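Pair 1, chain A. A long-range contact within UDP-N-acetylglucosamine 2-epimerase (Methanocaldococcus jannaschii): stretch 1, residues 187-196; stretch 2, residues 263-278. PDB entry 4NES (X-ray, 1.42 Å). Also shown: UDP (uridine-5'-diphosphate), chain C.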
# COMPACT_ATOMS: atom_id res chain seq x y z
N ASN A 187 25.34 -10.45 -35.04
CA ASN A 187 24.25 -11.36 -34.71
C ASN A 187 22.90 -10.63 -34.59
O ASN A 187 21.87 -11.13 -35.04
CB ASN A 187 24.55 -12.14 -33.42
CG ASN A 187 25.57 -13.26 -33.63
OD1 ASN A 187 26.08 -13.45 -34.72
ND2 ASN A 187 25.85 -14.01 -32.57
N VAL A 188 22.91 -9.44 -33.98
CA VAL A 188 21.68 -8.65 -33.86
C VAL A 188 21.17 -8.23 -35.24
O VAL A 188 19.98 -8.35 -35.54
CB VAL A 188 21.88 -7.43 -32.95
CG1 VAL A 188 20.60 -6.60 -32.89
CG2 VAL A 188 22.25 -7.88 -31.56
N ARG A 189 22.08 -7.77 -36.09
CA ARG A 189 21.72 -7.38 -37.45
C ARG A 189 21.15 -8.57 -38.23
O ARG A 189 20.19 -8.42 -38.98
CB ARG A 189 22.95 -6.84 -38.17
CG ARG A 189 22.73 -6.43 -39.62
CD ARG A 189 22.61 -4.92 -39.75
NE ARG A 189 21.27 -4.51 -40.16
CZ ARG A 189 20.87 -3.25 -40.28
NH1 ARG A 189 21.72 -2.26 -40.02
NH2 ARG A 189 19.63 -2.97 -40.65
N ALA A 190 21.74 -9.74 -38.03
CA ALA A 190 21.27 -10.95 -38.70
C ALA A 190 19.85 -11.33 -38.25
O ALA A 190 19.02 -11.71 -39.08
CB ALA A 190 22.25 -12.10 -38.49
N PHE A 191 19.58 -11.22 -36.96
CA PHE A 191 18.23 -11.45 -36.46
C PHE A 191 17.26 -10.50 -37.14
O PHE A 191 16.21 -10.92 -37.65
CB PHE A 191 18.15 -11.23 -34.95
CG PHE A 191 16.76 -10.87 -34.47
CD1 PHE A 191 15.83 -11.86 -34.20
CD2 PHE A 191 16.38 -9.54 -34.33
CE1 PHE A 191 14.55 -11.54 -33.78
CE2 PHE A 191 15.09 -9.21 -33.92
CZ PHE A 191 14.19 -10.21 -33.65
N PHE A 192 17.60 -9.21 -37.12
CA PHE A 192 16.73 -8.18 -37.68
C PHE A 192 16.41 -8.50 -39.14
O PHE A 192 15.25 -8.46 -39.54
CB PHE A 192 17.38 -6.80 -37.57
CG PHE A 192 16.57 -5.71 -38.21
CD1 PHE A 192 15.56 -5.08 -37.50
CD2 PHE A 192 16.82 -5.32 -39.52
CE1 PHE A 192 14.81 -4.07 -38.10
CE2 PHE A 192 16.07 -4.32 -40.11
CZ PHE A 192 15.06 -3.69 -39.40
N ASN A 193 17.44 -8.82 -39.92
CA ASN A 193 17.24 -9.14 -41.33
C ASN A 193 16.44 -10.42 -41.55
O ASN A 193 15.81 -10.58 -42.59
CB ASN A 193 18.59 -9.22 -42.06
CG ASN A 193 19.25 -7.87 -42.19
OD1 ASN A 193 18.59 -6.83 -42.17
ND2 ASN A 193 20.58 -7.87 -42.34
N SER A 194 16.46 -11.33 -40.58
CA SER A 194 15.69 -12.57 -40.67
C SER A 194 14.20 -12.30 -40.46
O SER A 194 13.35 -12.96 -41.06
CB SER A 194 16.18 -13.61 -39.66
OG SER A 194 15.78 -13.29 -38.33
N VAL A 195 13.90 -11.32 -39.61
CA VAL A 195 12.52 -11.00 -39.23
C VAL A 195 11.87 -10.00 -40.19
O VAL A 195 10.69 -10.14 -40.54
CB VAL A 195 12.47 -10.46 -37.78
CG1 VAL A 195 11.12 -9.80 -37.48
CG2 VAL A 195 12.75 -11.58 -36.79
N VAL A 196 12.63 -9.00 -40.61
CA VAL A 196 12.09 -7.91 -41.42
C VAL A 196 12.39 -8.15 -42.90
O VAL A 196 13.54 -8.11 -43.31
CB VAL A 196 12.69 -6.56 -40.99
CG1 VAL A 196 12.06 -5.42 -41.79
CG2 VAL A 196 12.49 -6.34 -39.50
N ILE A 263 0.66 -10.30 -40.84
CA ILE A 263 1.14 -10.20 -39.46
C ILE A 263 2.23 -11.23 -39.22
O ILE A 263 2.01 -12.43 -39.40
CB ILE A 263 0.03 -10.43 -38.43
CG1 ILE A 263 -1.13 -9.45 -38.64
CG2 ILE A 263 0.60 -10.31 -37.02
CD1 ILE A 263 -2.29 -9.62 -37.66
N LYS A 264 3.41 -10.76 -38.82
CA LYS A 264 4.47 -11.68 -38.41
C LYS A 264 4.52 -11.73 -36.89
O LYS A 264 4.87 -10.74 -36.23
CB LYS A 264 5.82 -11.27 -38.97
CG LYS A 264 6.96 -12.21 -38.56
CD LYS A 264 7.94 -12.45 -39.70
CE LYS A 264 9.10 -13.34 -39.26
NZ LYS A 264 8.67 -14.71 -38.87
N ILE A 265 4.14 -12.87 -36.33
CA ILE A 265 4.16 -13.06 -34.89
C ILE A 265 5.51 -13.60 -34.48
O ILE A 265 5.98 -14.61 -35.02
CB ILE A 265 3.07 -14.04 -34.42
CG1 ILE A 265 1.70 -13.59 -34.93
CG2 ILE A 265 3.07 -14.15 -32.91
CD1 ILE A 265 0.56 -14.52 -34.53
N ILE A 266 6.14 -12.93 -33.53
CA ILE A 266 7.42 -13.40 -33.00
C ILE A 266 7.33 -13.54 -31.48
O ILE A 266 6.60 -12.80 -30.82
CB ILE A 266 8.61 -12.50 -33.43
CG1 ILE A 266 8.52 -11.11 -32.79
CG2 ILE A 266 8.69 -12.39 -34.95
CD1 ILE A 266 9.72 -10.22 -33.10
N GLU A 267 8.03 -14.53 -30.95
CA GLU A 267 8.19 -14.68 -29.51
C GLU A 267 8.97 -13.47 -29.01
O GLU A 267 9.72 -12.85 -29.78
CB GLU A 267 8.97 -15.95 -29.19
CG GLU A 267 8.40 -17.23 -29.75
CD GLU A 267 9.30 -18.42 -29.46
OE1 GLU A 267 9.50 -18.74 -28.27
OE2 GLU A 267 9.80 -19.04 -30.43
N PRO A 268 8.81 -13.14 -27.72
CA PRO A 268 9.56 -12.04 -27.12
C PRO A 268 11.06 -12.16 -27.42
O PRO A 268 11.63 -13.25 -27.34
CB PRO A 268 9.29 -12.21 -25.62
CG PRO A 268 7.91 -12.79 -25.58
CD PRO A 268 7.86 -13.74 -26.76
N VAL A 269 11.68 -11.03 -27.76
CA VAL A 269 13.11 -11.01 -28.10
C VAL A 269 13.92 -10.21 -27.10
O VAL A 269 13.37 -9.50 -26.25
CB VAL A 269 13.35 -10.45 -29.52
CG1 VAL A 269 12.63 -11.30 -30.56
CG2 VAL A 269 12.90 -8.99 -29.60
N GLY A 270 15.24 -10.31 -27.19
CA GLY A 270 16.14 -9.57 -26.31
C GLY A 270 16.08 -8.08 -26.57
O GLY A 270 15.51 -7.62 -27.57
N TYR A 271 16.66 -7.31 -25.65
CA TYR A 271 16.61 -5.85 -25.73
C TYR A 271 17.31 -5.30 -26.98
O TYR A 271 16.81 -4.38 -27.62
CB TYR A 271 17.22 -5.25 -24.47
CG TYR A 271 16.95 -3.77 -24.30
CD1 TYR A 271 15.67 -3.27 -24.43
CD2 TYR A 271 17.98 -2.89 -23.98
CE1 TYR A 271 15.41 -1.92 -24.26
CE2 TYR A 271 17.73 -1.54 -23.80
CZ TYR A 271 16.43 -1.07 -23.95
OH TYR A 271 16.17 0.27 -23.78
N LEU A 272 18.46 -5.86 -27.32
CA LEU A 272 19.20 -5.37 -28.48
C LEU A 272 18.40 -5.58 -29.76
O LEU A 272 18.29 -4.68 -30.61
CB LEU A 272 20.56 -6.08 -28.59
CG LEU A 272 21.47 -5.91 -27.38
CD1 LEU A 272 22.75 -6.72 -27.61
CD2 LEU A 272 21.80 -4.45 -27.15
N GLU A 273 17.83 -6.77 -29.88
CA GLU A 273 16.98 -7.10 -31.00
C GLU A 273 15.75 -6.18 -31.05
O GLU A 273 15.38 -5.68 -32.12
CB GLU A 273 16.56 -8.57 -30.91
CG GLU A 273 17.71 -9.55 -31.18
CD GLU A 273 18.62 -9.76 -29.98
OE1 GLU A 273 18.26 -9.37 -28.85
OE2 GLU A 273 19.72 -10.33 -30.18
N PHE A 274 15.13 -5.96 -29.90
CA PHE A 274 13.92 -5.15 -29.88
C PHE A 274 14.20 -3.68 -30.21
O PHE A 274 13.41 -3.04 -30.90
CB PHE A 274 13.15 -5.29 -28.57
CG PHE A 274 11.73 -4.86 -28.68
CD1 PHE A 274 10.83 -5.64 -29.39
CD2 PHE A 274 11.29 -3.66 -28.13
CE1 PHE A 274 9.50 -5.24 -29.53
CE2 PHE A 274 9.97 -3.27 -28.27
CZ PHE A 274 9.08 -4.06 -28.98
N LEU A 275 15.31 -3.15 -29.71
CA LEU A 275 15.69 -1.78 -30.05
C LEU A 275 15.84 -1.60 -31.55
O LEU A 275 15.43 -0.59 -32.11
CB LEU A 275 17.02 -1.40 -29.38
CG LEU A 275 16.95 -1.09 -27.89
CD1 LEU A 275 18.37 -0.93 -27.38
CD2 LEU A 275 16.14 0.18 -27.63
N MSE A 276 16.40 -2.60 -32.22
CA MSE A 276 16.49 -2.55 -33.67
C MSE A 276 15.12 -2.56 -34.34
O MSE A 276 14.88 -1.82 -35.30
CB MSE A 276 17.36 -3.70 -34.18
CG MSE A 276 18.84 -3.53 -33.92
SE MSE A 276 19.56 -1.93 -34.77
CE MSE A 276 19.19 -2.40 -36.62
N LEU A 277 14.21 -3.38 -33.84
CA LEU A 277 12.86 -3.38 -34.38
C LEU A 277 12.18 -2.02 -34.16
O LEU A 277 11.51 -1.52 -35.04
CB LEU A 277 12.03 -4.50 -33.77
CG LEU A 277 12.42 -5.91 -34.20
CD1 LEU A 277 11.67 -6.91 -33.35
CD2 LEU A 277 12.13 -6.14 -35.68
N GLU A 278 12.36 -1.43 -32.98
CA GLU A 278 11.76 -0.12 -32.72
C GLU A 278 12.35 0.95 -33.63
O GLU A 278 11.61 1.72 -34.25
CB GLU A 278 11.98 0.29 -31.27
CG GLU A 278 11.22 -0.54 -30.26
CD GLU A 278 11.56 -0.15 -28.85
OE1 GLU A 278 12.75 0.06 -28.55
OE2 GLU A 278 10.64 -0.04 -28.02
N1 UDP C . 11.13 -5.33 -24.87
C2 UDP C . 12.06 -6.23 -25.27
N3 UDP C . 11.72 -7.23 -26.10
C4 UDP C . 10.46 -7.39 -26.56
C5 UDP C . 9.46 -6.49 -26.17
C6 UDP C . 9.84 -5.46 -25.31
O2 UDP C . 13.23 -6.13 -24.88
O4 UDP C . 10.16 -8.45 -27.41
C1' UDP C . 11.43 -4.24 -23.93
C2' UDP C . 11.21 -2.89 -24.36
O2' UDP C . 12.28 -2.45 -25.17
C3' UDP C . 11.05 -2.15 -23.10
C4' UDP C . 10.51 -3.14 -22.18
O4' UDP C . 10.51 -4.38 -22.85
O3' UDP C . 12.25 -1.65 -22.58
C5' UDP C . 9.09 -2.88 -21.78
O5' UDP C . 8.56 -3.92 -21.00
PA UDP C . 7.03 -4.31 -21.04
O1A UDP C . 6.93 -5.82 -20.90
O2A UDP C . 6.41 -3.81 -22.33
O3A UDP C . 6.33 -3.70 -19.77
PB UDP C . 5.88 -2.25 -19.35
O1B UDP C . 6.92 -1.23 -19.79
O2B UDP C . 4.52 -1.98 -19.95
O3B UDP C . 5.79 -2.37 -17.85
O HOH W 1 20.56 -11.57 -32.08

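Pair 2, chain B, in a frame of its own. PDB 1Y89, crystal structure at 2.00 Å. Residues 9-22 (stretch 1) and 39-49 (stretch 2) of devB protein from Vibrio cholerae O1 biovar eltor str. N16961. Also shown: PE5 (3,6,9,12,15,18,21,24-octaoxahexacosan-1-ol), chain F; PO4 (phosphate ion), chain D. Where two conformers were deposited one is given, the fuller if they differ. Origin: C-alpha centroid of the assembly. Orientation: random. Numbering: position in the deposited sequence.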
# COMPACT_ATOMS: atom_id res chain seq x y z
N THR B 9 -5.73 10.99 -9.01
CA THR B 9 -5.73 12.46 -8.92
C THR B 9 -4.82 12.86 -7.76
O THR B 9 -4.57 12.04 -6.86
CB THR B 9 -7.13 13.05 -8.61
OG1 THR B 9 -7.54 12.61 -7.32
CG2 THR B 9 -8.22 12.63 -9.66
N ALA B 10 -4.34 14.11 -7.78
CA ALA B 10 -3.57 14.64 -6.64
C ALA B 10 -4.45 14.71 -5.39
O ALA B 10 -3.95 14.51 -4.28
CB ALA B 10 -3.00 16.03 -6.96
N ASP B 11 -5.74 15.04 -5.56
CA ASP B 11 -6.67 15.08 -4.41
C ASP B 11 -6.67 13.73 -3.66
O ASP B 11 -6.68 13.69 -2.45
CB ASP B 11 -8.11 15.40 -4.84
CG ASP B 11 -8.38 16.91 -5.04
OD1 ASP B 11 -7.66 17.76 -4.49
OD2 ASP B 11 -9.35 17.26 -5.74
N ALA B 12 -6.68 12.62 -4.41
CA ALA B 12 -6.75 11.27 -3.84
C ALA B 12 -5.49 10.95 -3.09
O ALA B 12 -5.54 10.28 -2.06
CB ALA B 12 -6.96 10.22 -4.94
N VAL B 13 -4.34 11.38 -3.63
CA VAL B 13 -3.05 11.22 -2.89
C VAL B 13 -3.14 11.87 -1.53
O VAL B 13 -2.87 11.26 -0.51
CB VAL B 13 -1.84 11.85 -3.66
CG1 VAL B 13 -0.60 11.77 -2.79
CG2 VAL B 13 -1.61 11.15 -5.04
N VAL B 14 -3.51 13.15 -1.52
CA VAL B 14 -3.47 13.91 -0.27
C VAL B 14 -4.56 13.44 0.72
O VAL B 14 -4.35 13.45 1.92
CB VAL B 14 -3.51 15.40 -0.59
CG1 VAL B 14 -3.87 16.18 0.57
CG2 VAL B 14 -2.08 15.81 -1.11
N LYS B 15 -5.70 12.99 0.19
CA LYS B 15 -6.75 12.37 1.00
C LYS B 15 -6.20 11.15 1.74
O LYS B 15 -6.44 10.98 2.93
CB LYS B 15 -7.93 11.96 0.10
CG LYS B 15 -9.10 11.20 0.81
CD LYS B 15 -9.75 12.14 1.84
CE LYS B 15 -11.13 11.65 2.39
NZ LYS B 15 -11.24 10.16 2.59
N SER B 16 -5.47 10.28 1.03
CA SER B 16 -4.89 9.09 1.65
C SER B 16 -3.94 9.51 2.78
O SER B 16 -3.99 8.95 3.89
CB SER B 16 -4.14 8.27 0.60
OG SER B 16 -3.60 7.12 1.21
N LEU B 17 -3.12 10.53 2.54
CA LEU B 17 -2.19 10.99 3.55
C LEU B 17 -2.90 11.59 4.79
O LEU B 17 -2.48 11.35 5.93
CB LEU B 17 -1.24 12.02 2.94
CG LEU B 17 -0.35 11.52 1.80
CD1 LEU B 17 0.34 12.71 1.10
CD2 LEU B 17 0.72 10.50 2.31
N ALA B 18 -3.96 12.36 4.54
CA ALA B 18 -4.69 13.01 5.63
C ALA B 18 -5.42 11.94 6.45
O ALA B 18 -5.51 12.04 7.69
CB ALA B 18 -5.71 14.00 5.04
N ASP B 19 -5.94 10.92 5.77
CA ASP B 19 -6.59 9.82 6.54
C ASP B 19 -5.59 9.14 7.45
O ASP B 19 -5.93 8.81 8.60
CB ASP B 19 -7.29 8.82 5.64
CG ASP B 19 -8.53 9.41 4.95
OD1 ASP B 19 -9.08 10.43 5.45
OD2 ASP B 19 -8.95 8.84 3.94
N ASP B 20 -4.37 8.96 6.97
CA ASP B 20 -3.32 8.33 7.80
C ASP B 20 -2.97 9.26 8.97
O ASP B 20 -2.81 8.80 10.09
CB ASP B 20 -2.07 8.05 6.96
CG ASP B 20 -2.17 6.77 6.16
OD1 ASP B 20 -3.21 6.09 6.23
OD2 ASP B 20 -1.22 6.44 5.43
N MSE B 21 -2.85 10.56 8.69
CA MSE B 21 -2.54 11.55 9.73
C MSE B 21 -3.59 11.48 10.86
O MSE B 21 -3.26 11.49 12.05
CB MSE B 21 -2.50 12.95 9.11
CG MSE B 21 -1.80 14.00 9.91
SE MSE B 21 0.16 13.69 9.74
CE MSE B 21 0.52 14.46 8.12
N LEU B 22 -4.86 11.45 10.47
CA LEU B 22 -5.95 11.24 11.43
C LEU B 22 -5.75 9.96 12.27
O LEU B 22 -5.81 9.99 13.52
CB LEU B 22 -7.30 11.19 10.68
CG LEU B 22 -8.58 10.99 11.52
CD1 LEU B 22 -8.66 12.03 12.62
CD2 LEU B 22 -9.84 11.06 10.65
N SER B 39 4.85 21.38 -3.49
CA SER B 39 3.47 21.46 -3.95
C SER B 39 2.58 20.44 -3.29
O SER B 39 1.45 20.78 -2.87
CB SER B 39 3.38 21.29 -5.48
OG SER B 39 4.09 22.38 -6.07
N THR B 40 3.06 19.21 -3.15
CA THR B 40 2.20 18.17 -2.56
C THR B 40 1.97 18.40 -1.05
O THR B 40 0.79 18.36 -0.59
CB THR B 40 2.66 16.74 -2.91
OG1 THR B 40 2.65 16.62 -4.34
CG2 THR B 40 1.71 15.71 -2.34
N PRO B 41 3.06 18.61 -0.27
CA PRO B 41 2.81 19.05 1.11
C PRO B 41 1.85 20.24 1.25
O PRO B 41 0.98 20.19 2.12
CB PRO B 41 4.23 19.40 1.64
CG PRO B 41 5.13 18.48 0.88
CD PRO B 41 4.52 18.41 -0.53
N LYS B 42 2.00 21.26 0.40
CA LYS B 42 1.08 22.42 0.29
C LYS B 42 -0.37 21.98 0.24
O LYS B 42 -1.20 22.42 1.03
CB LYS B 42 1.40 23.24 -1.00
CG LYS B 42 0.19 23.86 -1.75
CD LYS B 42 0.16 23.53 -3.28
CE LYS B 42 -0.95 24.26 -3.98
NZ LYS B 42 -2.14 23.40 -4.27
N MSE B 43 -0.66 21.11 -0.73
CA MSE B 43 -2.00 20.53 -0.88
C MSE B 43 -2.45 19.79 0.38
O MSE B 43 -3.60 19.93 0.81
CB MSE B 43 -2.02 19.57 -2.05
CG MSE B 43 -1.87 20.27 -3.38
SE MSE B 43 -2.25 18.93 -4.80
CE MSE B 43 -4.10 18.36 -4.23
N LEU B 44 -1.55 19.00 0.96
CA LEU B 44 -1.85 18.29 2.20
C LEU B 44 -2.21 19.25 3.33
O LEU B 44 -3.22 19.06 4.00
CB LEU B 44 -0.69 17.36 2.62
CG LEU B 44 -0.86 16.61 3.95
CD1 LEU B 44 -2.13 15.69 3.93
CD2 LEU B 44 0.40 15.81 4.21
N PHE B 45 -1.43 20.32 3.52
CA PHE B 45 -1.72 21.29 4.59
C PHE B 45 -3.10 21.93 4.43
O PHE B 45 -3.81 22.12 5.41
CB PHE B 45 -0.65 22.42 4.59
CG PHE B 45 0.78 21.91 4.78
CD1 PHE B 45 1.03 20.79 5.57
CD2 PHE B 45 1.85 22.58 4.20
CE1 PHE B 45 2.34 20.31 5.75
CE2 PHE B 45 3.16 22.12 4.37
CZ PHE B 45 3.41 20.99 5.17
N LYS B 46 -3.46 22.29 3.21
CA LYS B 46 -4.79 22.86 2.97
C LYS B 46 -5.88 21.86 3.34
O LYS B 46 -6.91 22.24 3.89
CB LYS B 46 -4.93 23.35 1.51
CG LYS B 46 -3.94 24.54 1.21
CD LYS B 46 -4.19 25.19 -0.15
CE LYS B 46 -3.67 24.31 -1.26
NZ LYS B 46 -4.05 24.83 -2.63
N LEU B 47 -5.67 20.60 2.99
CA LEU B 47 -6.65 19.59 3.34
C LEU B 47 -6.73 19.37 4.86
O LEU B 47 -7.82 19.26 5.45
CB LEU B 47 -6.36 18.27 2.60
CG LEU B 47 -7.31 17.09 2.92
CD1 LEU B 47 -8.81 17.44 2.64
CD2 LEU B 47 -6.93 15.83 2.17
N LEU B 48 -5.57 19.28 5.51
CA LEU B 48 -5.52 19.15 6.96
C LEU B 48 -6.18 20.29 7.73
O LEU B 48 -6.68 20.10 8.86
CB LEU B 48 -4.06 18.97 7.43
CG LEU B 48 -3.37 17.70 6.94
CD1 LEU B 48 -1.88 17.75 7.39
CD2 LEU B 48 -4.09 16.45 7.48
N ALA B 49 -6.18 21.48 7.14
CA ALA B 49 -6.83 22.65 7.73
C ALA B 49 -8.33 22.72 7.44
O ALA B 49 -9.05 23.57 7.98
CB ALA B 49 -6.12 23.96 7.22
O1 PE5 F . -3.50 2.74 13.48
C1 PE5 F . -2.24 3.29 13.07
C2 PE5 F . -2.45 4.50 12.17
O2 PE5 F . -1.52 4.51 11.10
C3 PE5 F . -2.07 4.83 9.83
C4 PE5 F . -1.00 4.54 8.80
O3 PE5 F . -1.17 3.23 8.27
P PO4 D . 6.62 18.82 -5.29
O1 PO4 D . 7.93 18.07 -5.07
O2 PO4 D . 5.90 18.39 -6.54
O3 PO4 D . 5.67 18.45 -4.16
O4 PO4 D . 6.91 20.32 -5.39

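The sharpest difference lies at one matched position of the second helix, where pair 1 has Glu A273 and pair 2 has Leu B44. In pair 2 the leucine is a knob, its side chain seated among Val B14, Leu B17, Ala B18 and Met B21; Leu B44 CD1 lies 3.9 Å from Leu B17 CB, and Leu B44 CD1 lies 4.1 Å from Ala B18 CB. In pair 1 the glutamate takes a bent path (chi1 m, chi2 p) that lets one side chain serve two chemistries. Its methylene CG rests over the face of the Phe A191 ring, 3.8 Å from the centroid of that ring, a CH-pi contact, while its carboxylate accepts a hydrogen bond from a water whose oxygen is 2.4 Å from Glu A273 OE2. The same water donates weakly to the backbone carbonyl of Asn A187, with 3.3 Å between its oxygen and Asn A187 O, and so links the two helices where no direct hydrogen bond does.

The backbone frame around this position is common to both. Two helices cross at -52° in pair 1 and -60° in pair 2, with axes 9.4 and 9.3 Å apart, and 14 central residues superpose to 0.5 Å. The helices draw near at a matched valine: the CA atoms of Val A188 and Glu A273 are 5.7 Å apart, those of Val B14 and Leu B44 5.3 Å. A beta-branched, compact side chain suits so tight an approach. Both valines adopt chi1 t and point toward the other helix. Val A188 CG1 meets Met A276 CG at 3.7 Å, and Val B14 CG1 meets Leu B47 CD2 at 3.5 Å, Met A276 and Leu B47 being matched positions. Val B14 is itself a knob among Thr B40, Met B43, Leu B44 and Leu B47.

One turn further along, bulk is distributed differently. Phe A191 and Phe A192 match Leu B17 and Ala B18. The flat ring of Phe A191 reaches Val A269 before the second helix, its CZ 3.6 Å from Val A269 CG1, and has Ile A266 and Leu A277 at its edge. Phe A192 places CD1 4.0 Å from both Met A276 CB and Leu A277 CD2. At the latter position pair 2 needs only a methyl: Ala B18 CB lies 3.6 Å from Leu B47 CD2 and 3.8 Å from Leu B48 CD2, so the leucines supply the reach that the phenylalanine supplies in pair 1.

The next turn exchanges Val A195 for Met B21, a selenomethionine. Val A195 CG1 is 4.2 Å from Leu A277 CD2; the longer, flexible Met B21 brings CE to 4.1 Å from both Leu B44 CD2 and Leu B48 CD1. Both contacts are largely apolar; the stretches bury 630 Å² in pair 1, which includes the strand and loop before its second helix, and 557 Å² in pair 2. Pair 1 adds two aromatic rings to its aliphatic side chains, whereas pair 2 relies on aliphatic side chains, with Val B14 and Leu B44 as knobs.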